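PDB 6WQY: cellulase from Bacteroides salanitronis, which probably hydrolyses beta-1,4-glucan chains as a broad-specificity GH5 subfamily 4 endoglucanase, the piece here being the catalytic TIM-barrel part of a longer protein. Local coordinates for residues 157-171 with 207-221. Residues are numbered along the deposited sequence; the frame is centred on the assembly and turned at random. Where two conformers were deposited one is given.
Sequences ANRFADKGNFLVFEA and VRATGGNNQTRYLGV
The backbone oxygen of L167 takes a nearly straight hydrogen bond from R217 NH1 (3.0 Å, 165° at the hydrogen) and another from water 4, which also joins N165 O to Y218 N. The same NH1 donates to G164 O at 2.9 Å, less straight and from above that carbonyl's plane, opposite the face used by L167 N. R217 NH2 reaches K163 O at 2.8 Å. All three oxygens lie near the guanidinium plane. The NE/NH2 edge is held too: both nitrogens donate to N214 OD1, in the same plane, which fixes the group's rotation, while N214 ND2 donates to A157 O (2.9 Å) from above that carbonyl's plane, on the face opposite F160 N. With CG anti to the backbone N (chi1 -172°) and a bend at chi3, R217 lays CD over one face of the F169 ring, 3.6 Å from its centroid; V207 CG1 meets the ring edge. Beyond the F169 ring, adjacent parallel barrel strands 167-170 and 219-222 pair through G220 N to F169 O (2.8 Å) and A171 N to G220 O. An alanine in place of R217 would probably leave the K163, G164 and L167 carbonyls and N214 OD1 without the arginine's donors and uncover the F169 face. One buried cation thus answers three backbone carbonyls and an amide oxygen, its charge probably spread over their dipoles, joining the helix-to-strand loops of consecutive beta-alpha units at the N-terminal ends of their strands.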
ATOM      1  N   ALA A 157       7.862 -15.097  -5.622  1.00  9.84           N
ATOM      2  CA  ALA A 157       8.828 -14.599  -6.596  1.00 11.02           C
ATOM      3  C   ALA A 157       8.993 -15.577  -7.748  1.00 11.43           C
ATOM      4  O   ALA A 157       9.054 -15.170  -8.923  1.00 11.76           O
ATOM      5  CB  ALA A 157      10.168 -14.349  -5.910  1.00 12.10           C
ATOM      6  N   ASN A 158       9.075 -16.874  -7.458  1.00 11.51           N
ATOM      7  CA  ASN A 158       9.244 -17.849  -8.531  1.00 12.58           C
ATOM      8  C   ASN A 158       8.027 -17.865  -9.452  1.00 11.68           C
ATOM      9  O   ASN A 158       8.156 -18.035 -10.666  1.00 12.76           O
ATOM     10  CB  ASN A 158       9.531 -19.231  -7.950  1.00 13.60           C
ATOM     11  CG  ASN A 158      10.977 -19.389  -7.499  1.00 13.36           C
ATOM     12  OD1 ASN A 158      11.875 -18.719  -7.989  1.00 18.57           O
ATOM     13  ND2 ASN A 158      11.198 -20.307  -6.564  1.00 18.03           N
ATOM     14  N   ARG A 159       6.831 -17.701  -8.893  1.00 11.19           N
ATOM     15  CA  ARG A 159       5.612 -17.739  -9.699  1.00 11.58           C
ATOM     16  C   ARG A 159       5.528 -16.562 -10.660  1.00 11.47           C
ATOM     17  O   ARG A 159       4.864 -16.660 -11.700  1.00 13.45           O
ATOM     18  CB  ARG A 159       4.385 -17.761  -8.785  1.00 12.12           C
ATOM     19  CG  ARG A 159       3.045 -17.810  -9.486  1.00 12.81           C
ATOM     20  CD  ARG A 159       2.899 -19.088 -10.301  1.00 12.93           C
ATOM     21  NE  ARG A 159       1.590 -19.220 -10.929  1.00 14.43           N
ATOM     22  CZ  ARG A 159       1.216 -18.554 -12.020  1.00 14.90           C
ATOM     23  NH1 ARG A 159       2.055 -17.716 -12.605  1.00 14.58           N
ATOM     24  NH2 ARG A 159       0.013 -18.735 -12.529  1.00 14.87           N
ATOM     25  N   PHE A 160       6.181 -15.455 -10.333  1.00 11.32           N
ATOM     26  CA  PHE A 160       6.158 -14.233 -11.132  1.00 12.03           C
ATOM     27  C   PHE A 160       7.517 -13.925 -11.747  1.00 13.24           C
ATOM     28  O   PHE A 160       7.771 -12.787 -12.158  1.00 13.24           O
ATOM     29  CB  PHE A 160       5.628 -13.072 -10.291  1.00 11.59           C
ATOM     30  CG  PHE A 160       4.190 -13.243  -9.920  1.00 10.49           C
ATOM     31  CD1 PHE A 160       3.207 -13.181 -10.901  1.00 12.05           C
ATOM     32  CD2 PHE A 160       3.813 -13.508  -8.619  1.00 11.22           C
ATOM     33  CE1 PHE A 160       1.876 -13.361 -10.583  1.00 12.56           C
ATOM     34  CE2 PHE A 160       2.485 -13.697  -8.296  1.00 11.15           C
ATOM     35  CZ  PHE A 160       1.516 -13.632  -9.272  1.00 11.39           C
ATOM     36  N   ALA A 161       8.386 -14.933 -11.852  1.00 15.28           N
ATOM     37  CA  ALA A 161       9.753 -14.695 -12.304  1.00 17.58           C
ATOM     38  C   ALA A 161       9.801 -14.145 -13.720  1.00 17.47           C
ATOM     39  O   ALA A 161      10.759 -13.451 -14.077  1.00 22.33           O
ATOM     40  CB  ALA A 161      10.557 -15.991 -12.225  1.00 21.60           C
ATOM     41  N   ASP A 162       8.801 -14.456 -14.538  1.00 15.74           N
ATOM     42  CA  ASP A 162       8.774 -13.998 -15.916  1.00 15.66           C
ATOM     43  C   ASP A 162       8.238 -12.581 -16.076  1.00 15.43           C
ATOM     44  O   ASP A 162       8.305 -12.037 -17.184  1.00 18.30           O
ATOM     45  CB  ASP A 162       7.919 -14.958 -16.756  1.00 18.21           C
ATOM     46  CG  ASP A 162       6.490 -15.069 -16.239  1.00 37.82           C
ATOM     47  OD1 ASP A 162       6.290 -14.997 -15.009  1.00 27.11           O
ATOM     48  OD2 ASP A 162       5.568 -15.226 -17.066  1.00 43.86           O
ATOM     49  N   LYS A 163       7.722 -11.970 -15.026  1.00 11.88           N
ATOM     50  CA  LYS A 163       7.101 -10.660 -15.154  1.00 12.13           C
ATOM     51  C   LYS A 163       8.135  -9.549 -15.083  1.00 12.86           C
ATOM     52  O   LYS A 163       9.083  -9.613 -14.295  1.00 15.52           O
ATOM     53  CB  LYS A 163       6.064 -10.453 -14.049  1.00 12.40           C
ATOM     54  CG  LYS A 163       4.948 -11.474 -14.053  1.00 14.10           C
ATOM     55  CD  LYS A 163       4.189 -11.515 -15.373  1.00 15.40           C
ATOM     56  CE  LYS A 163       2.923 -12.347 -15.238  1.00 19.89           C
ATOM     57  NZ  LYS A 163       2.173 -12.429 -16.518  1.00 23.62           N
ATOM     58  N   GLY A 164       7.944  -8.529 -15.907  1.00 12.67           N
ATOM     59  CA  GLY A 164       8.797  -7.363 -15.903  1.00 14.63           C
ATOM     60  C   GLY A 164       8.514  -6.436 -14.735  1.00 11.69           C
ATOM     61  O   GLY A 164       7.767  -6.743 -13.801  1.00 11.82           O
ATOM     62  N   ASN A 165       9.130  -5.258 -14.814  1.00 10.94           N
ATOM     63  CA  ASN A 165       9.134  -4.335 -13.690  1.00 10.39           C
ATOM     64  C   ASN A 165       7.844  -3.531 -13.554  1.00  9.88           C
ATOM     65  O   ASN A 165       7.771  -2.674 -12.658  1.00 10.27           O
ATOM     66  CB  ASN A 165      10.370  -3.435 -13.718  1.00 11.39           C
ATOM     67  CG  ASN A 165      11.590  -4.111 -13.097  1.00 12.17           C
ATOM     68  OD1 ASN A 165      11.509  -5.239 -12.585  1.00 13.13           O
ATOM     69  ND2 ASN A 165      12.720  -3.409 -13.100  1.00 14.75           N
ATOM     70  N   PHE A 166       6.789  -3.839 -14.318  1.00 10.28           N
ATOM     71  CA  PHE A 166       5.466  -3.346 -13.941  1.00 10.18           C
ATOM     72  C   PHE A 166       5.063  -3.887 -12.576  1.00  9.46           C
ATOM     73  O   PHE A 166       4.227  -3.278 -11.895  1.00 10.10           O
ATOM     74  CB  PHE A 166       4.390  -3.701 -14.984  1.00 10.41           C
ATOM     75  CG  PHE A 166       3.826  -5.092 -14.856  1.00 10.11           C
ATOM     76  CD1 PHE A 166       4.458  -6.178 -15.434  1.00 11.24           C
ATOM     77  CD2 PHE A 166       2.657  -5.317 -14.137  1.00 10.17           C
ATOM     78  CE1 PHE A 166       3.957  -7.453 -15.300  1.00 11.63           C
ATOM     79  CE2 PHE A 166       2.161  -6.592 -13.992  1.00 11.13           C
ATOM     80  CZ  PHE A 166       2.813  -7.668 -14.579  1.00 11.53           C
ATOM     81  N   LEU A 167       5.605  -5.050 -12.184  1.00  9.56           N
ATOM     82  CA  LEU A 167       5.181  -5.760 -10.983  1.00  8.88           C
ATOM     83  C   LEU A 167       6.177  -5.519  -9.861  1.00  8.58           C
ATOM     84  O   LEU A 167       7.381  -5.786 -10.003  1.00  9.55           O
ATOM     85  CB  LEU A 167       5.044  -7.247 -11.279  1.00  9.50           C
ATOM     86  CG  LEU A 167       4.625  -8.112 -10.087  1.00  9.49           C
ATOM     87  CD1 LEU A 167       3.265  -7.719  -9.517  1.00  9.99           C
ATOM     88  CD2 LEU A 167       4.611  -9.584 -10.524  1.00 11.03           C
ATOM     89  N   VAL A 168       5.641  -5.028  -8.744  1.00  8.82           N
ATOM     90  CA  VAL A 168       6.365  -4.727  -7.512  1.00  8.41           C
ATOM     91  C   VAL A 168       5.922  -5.711  -6.436  1.00  8.27           C
ATOM     92  O   VAL A 168       4.736  -6.042  -6.342  1.00  8.72           O
ATOM     93  CB  VAL A 168       6.010  -3.291  -7.068  1.00  8.33           C
ATOM     94  CG1 VAL A 168       6.590  -2.945  -5.700  1.00  9.36           C
ATOM     95  CG2 VAL A 168       6.439  -2.274  -8.107  1.00 10.10           C
ATOM     96  N   PHE A 169       6.870  -6.163  -5.609  1.00  8.26           N
ATOM     97  CA  PHE A 169       6.542  -6.935  -4.410  1.00  8.51           C
ATOM     98  C   PHE A 169       6.722  -6.032  -3.186  1.00  7.89           C
ATOM     99  O   PHE A 169       7.779  -5.407  -3.045  1.00  8.82           O
ATOM    100  CB  PHE A 169       7.481  -8.141  -4.233  1.00  8.63           C
ATOM    101  CG  PHE A 169       7.514  -9.122  -5.388  1.00  9.16           C
ATOM    102  CD1 PHE A 169       6.470  -9.285  -6.285  1.00  9.48           C
ATOM    103  CD2 PHE A 169       8.647  -9.908  -5.534  1.00  9.59           C
ATOM    104  CE1 PHE A 169       6.563 -10.212  -7.314  1.00 10.71           C
ATOM    105  CE2 PHE A 169       8.745 -10.831  -6.558  1.00 11.01           C
ATOM    106  CZ  PHE A 169       7.703 -10.991  -7.448  1.00 10.90           C
ATOM    107  N   GLU A 170       5.724  -6.008  -2.296  1.00  7.60           N
ATOM    108  CA  GLU A 170       5.759  -5.271  -1.031  1.00  7.69           C
ATOM    109  C   GLU A 170       5.775  -6.293   0.104  1.00  7.60           C
ATOM    110  O   GLU A 170       4.887  -7.137   0.189  1.00  7.97           O
ATOM    111  CB  GLU A 170       4.527  -4.372  -0.947  1.00  8.06           C
ATOM    112  CG  GLU A 170       4.333  -3.673   0.377  1.00  8.18           C
ATOM    113  CD  GLU A 170       2.999  -2.961   0.426  1.00  7.82           C
ATOM    114  OE1 GLU A 170       2.851  -1.903  -0.268  1.00  8.35           O
ATOM    115  OE2 GLU A 170       2.083  -3.454   1.114  1.00  8.63           O
ATOM    116  N   ALA A 171       6.782  -6.210   0.977  1.00  7.96           N
ATOM    117  CA  ALA A 171       7.113  -7.307   1.885  1.00  8.40           C
ATOM    118  C   ALA A 171       5.940  -7.724   2.753  1.00  7.82           C
ATOM    119  O   ALA A 171       5.727  -8.922   2.985  1.00  8.56           O
ATOM    120  CB  ALA A 171       8.247  -6.848   2.792  1.00  9.02           C
ATOM    121  N   VAL A 207      13.794 -12.722  -2.232  1.00 10.17           N
ATOM    122  CA  VAL A 207      13.400 -12.360  -3.591  1.00  9.99           C
ATOM    123  C   VAL A 207      14.617 -12.355  -4.507  1.00 10.60           C
ATOM    124  O   VAL A 207      14.598 -12.936  -5.598  1.00 11.75           O
ATOM    125  CB  VAL A 207      12.670 -11.004  -3.599  1.00 10.12           C
ATOM    126  CG1 VAL A 207      12.435 -10.534  -5.041  1.00 11.20           C
ATOM    127  CG2 VAL A 207      11.348 -11.093  -2.835  1.00 10.65           C
ATOM    128  N   ARG A 208      15.695 -11.691  -4.079  1.00 11.13           N
ATOM    129  CA  ARG A 208      16.866 -11.575  -4.940  1.00 11.52           C
ATOM    130  C   ARG A 208      17.480 -12.938  -5.237  1.00 12.52           C
ATOM    131  O   ARG A 208      18.006 -13.149  -6.331  1.00 13.29           O
ATOM    132  CB  ARG A 208      17.917 -10.651  -4.322  1.00 12.41           C
ATOM    133  CG  ARG A 208      17.467  -9.224  -4.088  1.00 11.74           C
ATOM    134  CD  ARG A 208      16.892  -8.552  -5.315  1.00 12.47           C
ATOM    135  NE  ARG A 208      16.636  -7.134  -5.040  1.00 11.84           N
ATOM    136  CZ  ARG A 208      15.690  -6.406  -5.617  1.00 10.73           C
ATOM    137  NH1 ARG A 208      14.862  -6.950  -6.492  1.00 11.14           N
ATOM    138  NH2 ARG A 208      15.548  -5.129  -5.300  1.00 11.13           N
ATOM    139  N   ALA A 209      17.420 -13.874  -4.284  1.00 11.90           N
ATOM    140  CA  ALA A 209      18.039 -15.177  -4.471  1.00 12.89           C
ATOM    141  C   ALA A 209      17.393 -15.964  -5.597  1.00 12.62           C
ATOM    142  O   ALA A 209      18.027 -16.876  -6.143  1.00 14.64           O
ATOM    143  CB  ALA A 209      17.960 -15.984  -3.181  1.00 13.34           C
ATOM    144  N   THR A 210      16.157 -15.633  -5.975  1.00 12.60           N
ATOM    145  CA  THR A 210      15.516 -16.350  -7.070  1.00 13.42           C
ATOM    146  C   THR A 210      16.055 -15.932  -8.434  1.00 14.26           C
ATOM    147  O   THR A 210      15.773 -16.608  -9.423  1.00 15.80           O
ATOM    148  CB  THR A 210      13.990 -16.201  -7.037  1.00 12.65           C
ATOM    149  OG1 THR A 210      13.611 -14.849  -7.332  1.00 12.93           O
ATOM    150  CG2 THR A 210      13.417 -16.641  -5.699  1.00 13.53           C
ATOM    151  N   GLY A 211      16.814 -14.842  -8.510  1.00 14.40           N
ATOM    152  CA  GLY A 211      17.510 -14.505  -9.735  1.00 16.49           C
ATOM    153  C   GLY A 211      16.603 -13.943 -10.815  1.00 14.76           C
ATOM    154  O   GLY A 211      15.445 -13.570 -10.596  1.00 15.16           O
ATOM    155  N   GLY A 212      17.178 -13.842 -12.009  1.00 17.09           N
ATOM    156  CA  GLY A 212      16.426 -13.403 -13.167  1.00 16.53           C
ATOM    157  C   GLY A 212      15.895 -12.007 -12.974  1.00 15.71           C
ATOM    158  O   GLY A 212      16.554 -11.132 -12.384  1.00 16.23           O
ATOM    159  N   ASN A 213      14.665 -11.792 -13.456  0.59 16.77           N
ATOM    160  CA  ASN A 213      14.017 -10.498 -13.317  0.59 15.54           C
ATOM    161  C   ASN A 213      13.888 -10.091 -11.857  0.59 13.97           C
ATOM    162  O   ASN A 213      13.870  -8.896 -11.545  0.59 14.34           O
ATOM    163  CB  ASN A 213      12.625 -10.543 -13.954  0.59 17.06           C
ATOM    164  CG  ASN A 213      12.677 -10.621 -15.466  0.59 19.71           C
ATOM    165  OD1 ASN A 213      13.395  -9.855 -16.113  0.59 28.32           O
ATOM    166  ND2 ASN A 213      11.924 -11.556 -16.037  0.59 17.37           N
ATOM    167  N   ASN A 214      13.780 -11.061 -10.950  1.00 13.32           N
ATOM    168  CA  ASN A 214      13.631 -10.732  -9.534  1.00 12.40           C
ATOM    169  C   ASN A 214      14.871 -10.080  -8.947  1.00 12.49           C
ATOM    170  O   ASN A 214      14.773  -9.471  -7.879  1.00 13.10           O
ATOM    171  CB  ASN A 214      13.222 -11.981  -8.758  1.00 12.44           C
ATOM    172  CG  ASN A 214      11.822 -12.431  -9.101  1.00 12.05           C
ATOM    173  OD1 ASN A 214      10.944 -11.609  -9.379  1.00 14.88           O
ATOM    174  ND2 ASN A 214      11.602 -13.730  -9.112  1.00 13.04           N
ATOM    175  N   GLN A 215      16.021 -10.161  -9.622  1.00 13.16           N
ATOM    176  CA  GLN A 215      17.227  -9.503  -9.129  1.00 12.77           C
ATOM    177  C   GLN A 215      17.132  -7.991  -9.219  1.00 12.93           C
ATOM    178  O   GLN A 215      17.797  -7.280  -8.451  1.00 15.69           O
ATOM    179  CB  GLN A 215      18.450  -9.948  -9.932  1.00 19.59           C
ATOM    180  CG  GLN A 215      18.766 -11.402  -9.791  1.00 37.64           C
ATOM    181  CD  GLN A 215      20.251 -11.684  -9.860  1.00 40.20           C
ATOM    182  OE1 GLN A 215      21.011 -10.945 -10.489  1.00 47.79           O
ATOM    183  NE2 GLN A 215      20.676 -12.759  -9.211  1.00 49.77           N
ATOM    184  N   THR A 216      16.335  -7.475 -10.156  1.00 12.39           N
ATOM    185  CA  THR A 216      16.273  -6.044 -10.431  1.00 12.08           C
ATOM    186  C   THR A 216      14.866  -5.474 -10.283  1.00 11.54           C
ATOM    187  O   THR A 216      14.629  -4.329 -10.687  1.00 11.94           O
ATOM    188  CB  THR A 216      16.831  -5.735 -11.832  1.00 15.14           C
ATOM    189  OG1 THR A 216      16.234  -6.605 -12.799  1.00 16.05           O
ATOM    190  CG2 THR A 216      18.341  -5.936 -11.869  1.00 16.71           C
ATOM    191  N   ARG A 217      13.940  -6.239  -9.721  1.00 10.94           N
ATOM    192  CA  ARG A 217      12.569  -5.789  -9.507  1.00 10.52           C
ATOM    193  C   ARG A 217      12.520  -4.732  -8.408  1.00 10.05           C
ATOM    194  O   ARG A 217      13.263  -4.795  -7.432  1.00 10.19           O
ATOM    195  CB  ARG A 217      11.721  -6.993  -9.081  1.00 11.32           C
ATOM    196  CG  ARG A 217      10.227  -6.714  -9.004  1.00 10.44           C
ATOM    197  CD  ARG A 217       9.401  -7.946  -8.684  1.00 10.28           C
ATOM    198  NE  ARG A 217       9.676  -9.061  -9.570  1.00 11.46           N
ATOM    199  CZ  ARG A 217       9.319  -9.122 -10.848  1.00 12.25           C
ATOM    200  NH1 ARG A 217       8.630  -8.135 -11.404  1.00 11.74           N
ATOM    201  NH2 ARG A 217       9.662 -10.181 -11.576  1.00 14.10           N
ATOM    202  N   TYR A 218      11.617  -3.746  -8.560  1.00  9.87           N
ATOM    203  CA  TYR A 218      11.372  -2.794  -7.478  1.00  9.29           C
ATOM    204  C   TYR A 218      10.575  -3.477  -6.373  1.00  9.13           C
ATOM    205  O   TYR A 218       9.609  -4.208  -6.637  1.00  9.40           O
ATOM    206  CB  TYR A 218      10.605  -1.563  -7.977  1.00  9.86           C
ATOM    207  CG  TYR A 218      11.370  -0.709  -8.965  1.00  9.69           C
ATOM    208  CD1 TYR A 218      11.468  -1.078 -10.287  1.00 10.82           C
ATOM    209  CD2 TYR A 218      12.009   0.462  -8.564  1.00 10.76           C
ATOM    210  CE1 TYR A 218      12.168  -0.304 -11.197  1.00 11.06           C
ATOM    211  CE2 TYR A 218      12.722   1.232  -9.462  1.00 11.65           C
ATOM    212  CZ  TYR A 218      12.790   0.855 -10.780  1.00 11.04           C
ATOM    213  OH  TYR A 218      13.489   1.601 -11.700  1.00 12.53           O
ATOM    214  N   LEU A 219      10.998  -3.245  -5.134  1.00  8.73           N
ATOM    215  CA  LEU A 219      10.375  -3.834  -3.963  1.00  8.94           C
ATOM    216  C   LEU A 219       9.981  -2.737  -2.985  1.00  8.38           C
ATOM    217  O   LEU A 219      10.676  -1.718  -2.863  1.00 10.52           O
ATOM    218  CB  LEU A 219      11.327  -4.796  -3.251  1.00  9.25           C
ATOM    219  CG  LEU A 219      12.032  -5.822  -4.137  1.00  9.41           C
ATOM    220  CD1 LEU A 219      12.990  -6.659  -3.297  1.00 10.14           C
ATOM    221  CD2 LEU A 219      11.052  -6.713  -4.875  1.00 10.10           C
ATOM    222  N   GLY A 220       8.872  -2.957  -2.273  1.00  8.18           N
ATOM    223  CA  GLY A 220       8.432  -2.064  -1.210  1.00  8.39           C
ATOM    224  C   GLY A 220       8.692  -2.685   0.154  1.00  7.90           C
ATOM    225  O   GLY A 220       8.461  -3.875   0.350  1.00  8.50           O
ATOM    226  N   VAL A 221       9.159  -1.861   1.086  1.00  8.11           N
ATOM    227  CA  VAL A 221       9.462  -2.286   2.451  1.00  8.51           C
ATOM    228  C   VAL A 221       8.905  -1.258   3.427  1.00  7.87           C
ATOM    229  O   VAL A 221       9.187  -0.061   3.280  1.00  8.96           O
ATOM    230  CB  VAL A 221      10.972  -2.524   2.653  1.00  9.48           C
ATOM    231  CG1 VAL A 221      11.376  -3.854   2.032  1.00  9.94           C
ATOM    232  CG2 VAL A 221      11.805  -1.387   2.065  1.00 10.26           C
TER
HETATM  233  O   HOH W   1      14.911 -19.407  -8.695  1.00 35.62           O
HETATM  234  O   HOH W   2      13.477 -13.991 -15.061  1.00 31.87           O
HETATM  235  O   HOH W   3      12.913 -13.627 -12.126  1.00 35.57           O
HETATM  236  O   HOH W   4       9.180  -3.625 -10.326  1.00 10.22           O
HETATM  237  O   HOH W   5      13.589  -6.796 -13.196  1.00 16.74           O